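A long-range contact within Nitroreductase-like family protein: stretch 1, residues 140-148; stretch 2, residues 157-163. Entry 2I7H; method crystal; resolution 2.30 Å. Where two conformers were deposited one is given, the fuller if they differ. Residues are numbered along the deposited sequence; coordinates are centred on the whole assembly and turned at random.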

ATOM      1  N   GLY A 140       7.793  -1.618  17.627  1.00 42.43           N
ATOM      2  CA  GLY A 140       7.457  -2.670  18.555  1.00 42.00           C
ATOM      3  C   GLY A 140       6.185  -2.534  19.353  1.00 41.35           C
ATOM      4  O   GLY A 140       5.656  -3.534  19.825  1.00 41.33           O
ATOM      5  N   LEU A 141       5.690  -1.307  19.496  1.00 40.72           N
ATOM      6  CA  LEU A 141       4.471  -1.052  20.276  1.00 39.74           C
ATOM      7  C   LEU A 141       3.290  -1.824  19.670  1.00 39.42           C
ATOM      8  O   LEU A 141       2.514  -2.457  20.385  1.00 39.50           O
ATOM      9  CB  LEU A 141       4.196   0.456  20.348  1.00 39.42           C
ATOM     10  CG  LEU A 141       2.809   0.887  20.821  1.00 39.84           C
ATOM     11  CD1 LEU A 141       2.692   0.700  22.376  1.00 35.79           C
ATOM     12  CD2 LEU A 141       2.509   2.335  20.361  1.00 38.20           C
ATOM     13  N   ASN A 142       3.222  -1.813  18.340  1.00 38.98           N
ATOM     14  CA  ASN A 142       2.168  -2.447  17.576  1.00 38.56           C
ATOM     15  C   ASN A 142       2.188  -3.973  17.657  1.00 38.53           C
ATOM     16  O   ASN A 142       1.210  -4.627  17.280  1.00 38.89           O
ATOM     17  CB  ASN A 142       2.253  -1.996  16.116  1.00 38.19           C
ATOM     18  CG  ASN A 142       2.111  -0.476  15.944  1.00 39.19           C
ATOM     19  OD1 ASN A 142       1.960   0.262  16.931  1.00 41.18           O
ATOM     20  ND2 ASN A 142       2.137  -0.002  14.679  1.00 32.89           N
ATOM     21  N   TYR A 143       3.286  -4.538  18.151  1.00 38.86           N
ATOM     22  CA  TYR A 143       3.426  -6.005  18.264  1.00 39.35           C
ATOM     23  C   TYR A 143       3.340  -6.482  19.714  1.00 40.12           C
ATOM     24  O   TYR A 143       3.312  -7.681  19.983  1.00 39.93           O
ATOM     25  CB  TYR A 143       4.743  -6.499  17.609  1.00 39.20           C
ATOM     26  CG  TYR A 143       4.891  -6.181  16.140  1.00 37.36           C
ATOM     27  CD1 TYR A 143       5.181  -4.882  15.710  1.00 39.33           C
ATOM     28  CD2 TYR A 143       4.767  -7.188  15.177  1.00 39.82           C
ATOM     29  CE1 TYR A 143       5.317  -4.573  14.338  1.00 40.37           C
ATOM     30  CE2 TYR A 143       4.922  -6.923  13.809  1.00 35.11           C
ATOM     31  CZ  TYR A 143       5.189  -5.621  13.401  1.00 39.66           C
ATOM     32  OH  TYR A 143       5.341  -5.358  12.076  1.00 38.70           O
ATOM     33  N   ASN A 144       3.298  -5.519  20.637  1.00 41.09           N
ATOM     34  CA  ASN A 144       3.286  -5.773  22.070  1.00 41.84           C
ATOM     35  C   ASN A 144       1.913  -6.296  22.508  1.00 41.77           C
ATOM     36  O   ASN A 144       0.913  -5.591  22.376  1.00 41.99           O
ATOM     37  CB  ASN A 144       3.673  -4.489  22.817  1.00 42.00           C
ATOM     38  CG  ASN A 144       3.962  -4.734  24.270  1.00 42.60           C
ATOM     39  OD1 ASN A 144       3.297  -5.527  24.913  1.00 46.74           O
ATOM     40  ND2 ASN A 144       4.951  -4.037  24.804  1.00 43.10           N
ATOM     41  N   PRO A 145       1.853  -7.555  22.989  1.00 41.66           N
ATOM     42  CA  PRO A 145       0.566  -8.148  23.346  1.00 41.70           C
ATOM     43  C   PRO A 145      -0.153  -7.390  24.467  1.00 41.94           C
ATOM     44  O   PRO A 145      -1.390  -7.430  24.547  1.00 40.64           O
ATOM     45  CB  PRO A 145       0.933  -9.591  23.760  1.00 42.51           C
ATOM     46  CG  PRO A 145       2.375  -9.568  24.049  1.00 41.71           C
ATOM     47  CD  PRO A 145       2.963  -8.498  23.170  1.00 41.33           C
ATOM     48  N   LEU A 146       0.628  -6.685  25.294  1.00 42.31           N
ATOM     49  CA  LEU A 146       0.091  -5.800  26.320  1.00 42.92           C
ATOM     50  C   LEU A 146      -0.659  -4.593  25.750  1.00 42.90           C
ATOM     51  O   LEU A 146      -1.708  -4.222  26.271  1.00 43.26           O
ATOM     52  CB  LEU A 146       1.190  -5.339  27.294  1.00 43.47           C
ATOM     53  CG  LEU A 146       1.718  -6.339  28.337  1.00 44.23           C
ATOM     54  CD1 LEU A 146       2.945  -5.783  29.054  1.00 41.86           C
ATOM     55  CD2 LEU A 146       0.640  -6.793  29.324  1.00 46.33           C
ATOM     56  N   PHE A 147      -0.120  -3.987  24.696  1.00 42.91           N
ATOM     57  CA  PHE A 147      -0.782  -2.885  24.015  1.00 43.03           C
ATOM     58  C   PHE A 147      -2.029  -3.365  23.250  1.00 43.54           C
ATOM     59  O   PHE A 147      -3.089  -2.726  23.294  1.00 43.69           O
ATOM     60  CB  PHE A 147       0.213  -2.156  23.088  1.00 42.81           C
ATOM     61  CG  PHE A 147      -0.410  -1.067  22.271  1.00 42.70           C
ATOM     62  CD1 PHE A 147      -0.500  -1.188  20.882  1.00 42.00           C
ATOM     63  CD2 PHE A 147      -0.967   0.059  22.890  1.00 42.56           C
ATOM     64  CE1 PHE A 147      -1.104  -0.199  20.124  1.00 41.32           C
ATOM     65  CE2 PHE A 147      -1.569   1.052  22.141  1.00 43.40           C
ATOM     66  CZ  PHE A 147      -1.638   0.919  20.742  1.00 41.59           C
ATOM     67  N   ILE A 148      -1.889  -4.500  22.569  1.00 43.79           N
ATOM     68  CA  ILE A 148      -2.942  -5.060  21.724  1.00 44.01           C
ATOM     69  C   ILE A 148      -4.203  -5.400  22.528  1.00 44.39           C
ATOM     70  O   ILE A 148      -5.320  -5.096  22.099  1.00 44.12           O
ATOM     71  CB  ILE A 148      -2.428  -6.301  20.949  1.00 43.76           C
ATOM     72  CG1 ILE A 148      -1.274  -5.903  20.012  1.00 44.32           C
ATOM     73  CG2 ILE A 148      -3.559  -6.955  20.160  1.00 44.71           C
ATOM     74  CD1 ILE A 148      -0.283  -7.056  19.641  1.00 43.47           C
ATOM     75  N   GLN A 157      -5.222 -10.562  15.839  1.00 43.90           N
ATOM     76  CA  GLN A 157      -5.532  -9.331  15.129  1.00 43.41           C
ATOM     77  C   GLN A 157      -4.246  -8.533  15.032  1.00 42.40           C
ATOM     78  O   GLN A 157      -3.592  -8.286  16.043  1.00 43.11           O
ATOM     79  CB  GLN A 157      -6.623  -8.531  15.826  1.00 42.80           C
ATOM     80  CG  GLN A 157      -7.964  -9.225  15.770  1.00 44.18           C
ATOM     81  CD  GLN A 157      -9.033  -8.458  16.495  1.00 45.99           C
ATOM     82  OE1 GLN A 157      -8.898  -8.146  17.674  1.00 49.12           O
ATOM     83  NE2 GLN A 157     -10.105  -8.144  15.795  1.00 45.93           N
ATOM     84  N   ARG A 158      -3.880  -8.176  13.814  1.00 40.70           N
ATOM     85  CA  ARG A 158      -2.622  -7.539  13.532  1.00 40.28           C
ATOM     86  C   ARG A 158      -2.813  -6.042  13.350  1.00 39.46           C
ATOM     87  O   ARG A 158      -3.764  -5.599  12.702  1.00 38.91           O
ATOM     88  CB  ARG A 158      -1.996  -8.139  12.268  1.00 40.62           C
ATOM     89  CG  ARG A 158      -0.778  -7.392  11.783  1.00 41.66           C
ATOM     90  CD  ARG A 158      -0.373  -7.843  10.397  1.00 50.73           C
ATOM     91  NE  ARG A 158       0.220  -9.190  10.379  1.00 54.07           N
ATOM     92  CZ  ARG A 158       1.533  -9.443  10.387  1.00 52.43           C
ATOM     93  NH1 ARG A 158       2.386  -8.427  10.431  1.00 51.21           N
ATOM     94  NH2 ARG A 158       1.985 -10.709  10.377  1.00 45.76           N
ATOM     95  N   ILE A 159      -1.901  -5.274  13.932  1.00 38.55           N
ATOM     96  CA  ILE A 159      -1.918  -3.832  13.814  1.00 38.32           C
ATOM     97  C   ILE A 159      -0.972  -3.475  12.696  1.00 38.40           C
ATOM     98  O   ILE A 159       0.234  -3.683  12.787  1.00 39.35           O
ATOM     99  CB  ILE A 159      -1.531  -3.122  15.142  1.00 38.23           C
ATOM    100  CG1 ILE A 159      -2.517  -3.501  16.252  1.00 36.88           C
ATOM    101  CG2 ILE A 159      -1.396  -1.598  14.948  1.00 37.50           C
ATOM    102  CD1 ILE A 159      -2.184  -2.887  17.622  1.00 38.02           C
ATOM    103  N   VAL A 160      -1.544  -2.964  11.621  1.00 38.25           N
ATOM    104  CA  VAL A 160      -0.769  -2.554  10.456  1.00 38.18           C
ATOM    105  C   VAL A 160      -0.109  -1.185  10.639  1.00 37.98           C
ATOM    106  O   VAL A 160       1.001  -0.971  10.161  1.00 38.65           O
ATOM    107  CB  VAL A 160      -1.622  -2.606   9.183  1.00 37.50           C
ATOM    108  CG1 VAL A 160      -0.775  -2.336   7.987  1.00 35.24           C
ATOM    109  CG2 VAL A 160      -2.275  -4.004   9.096  1.00 39.04           C
ATOM    110  N   GLY A 161      -0.774  -0.275  11.345  1.00 37.56           N
ATOM    111  CA  GLY A 161      -0.195   1.020  11.607  1.00 37.29           C
ATOM    112  C   GLY A 161      -1.050   1.840  12.533  1.00 38.06           C
ATOM    113  O   GLY A 161      -2.241   1.565  12.713  1.00 37.83           O
ATOM    114  N   ILE A 162      -0.419   2.830  13.166  1.00 38.44           N
ATOM    115  CA  ILE A 162      -1.155   3.869  13.867  1.00 38.87           C
ATOM    116  C   ILE A 162      -0.901   5.144  13.109  1.00 38.58           C
ATOM    117  O   ILE A 162       0.229   5.579  12.981  1.00 38.79           O
ATOM    118  CB  ILE A 162      -0.776   4.003  15.362  1.00 38.34           C
ATOM    119  CG1 ILE A 162      -0.918   2.637  16.051  1.00 38.88           C
ATOM    120  CG2 ILE A 162      -1.639   5.139  16.040  1.00 38.61           C
ATOM    121  CD1 ILE A 162      -0.790   2.636  17.572  1.00 40.68           C
ATOM    122  N   LEU A 163      -1.960   5.727  12.568  0.50 38.63           N
ATOM    123  CA  LEU A 163      -1.833   6.980  11.850  0.50 38.88           C
ATOM    124  C   LEU A 163      -2.077   8.142  12.802  0.50 38.93           C
ATOM    125  O   LEU A 163      -3.092   8.176  13.478  0.50 38.90           O
ATOM    126  CB  LEU A 163      -2.823   7.045  10.687  0.50 38.79           C
ATOM    127  CG  LEU A 163      -2.693   6.088   9.517  0.50 37.41           C
ATOM    128  CD1 LEU A 163      -4.087   5.910   8.982  0.50 35.74           C
ATOM    129  CD2 LEU A 163      -1.748   6.677   8.453  0.50 37.09           C
TER
HETATM  130  O   HOH W   1       2.780  -1.917  12.790  1.00 24.13           O
HETATM  131  O   HOH W   2       0.089  -6.488  15.893  1.00 24.42           O

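The apolar centre of this contact is built from two isoleucines of the strand and a phenylalanine from the helix that begins at Pro145. Ile159 and Ile162 both direct their CA-to-CB bonds toward the first stretch, and Phe147 returns the gesture. Its ring reaches both: CE1 lies 3.8 Å from CD1 of Ile159, and CZ lies 3.7 Å from CD1 of Ile162. A flat, wide ring suits this position because it can touch two separate methyl groups at once, while the extended isoleucine chains (chi1 m, chi2 t) carry their CD1 atoms out to meet it. One helical residue on, Ile148 adds its CG1 at 4.0 Å from CD1 of Ile159. Leu141 sets out sideways, but its end comes nearer, bringing CD2 to 4.3 Å from CD1 of Ile162.

Asn142 joins this core to the polar edge. Its side chain packs against the strand, with CG 3.8 Å from CG2 of Ile159 and OD1 3.7 Å from CD1 of Ile162. No direct hydrogen bond crosses between the stretches; two waters make the polar links instead. Water 1 accepts from ND2 of Asn142 at 2.8 Å and donates to O of Ile159 at 3.1 Å. Water 2 donates to O of Asn142 at 2.6 Å and accepts from N of Ile159 at 3.0 Å. The backbone polar groups of Ile159 are thus served by water while its side chain remains in the apolar cluster. An amide suits Asn142's place, offering a donor to water from a compact, buried side chain.

Farther out, Tyr143 and Arg158 both point away at CA-to-CB, yet their long side chains bring CE2 of Tyr143 within 4.5 Å of NH1 of Arg158, an oblique approach. Asn144, out of the strand's reach, caps the helix: its OD1 accepts from N of Leu146 at 2.9 Å.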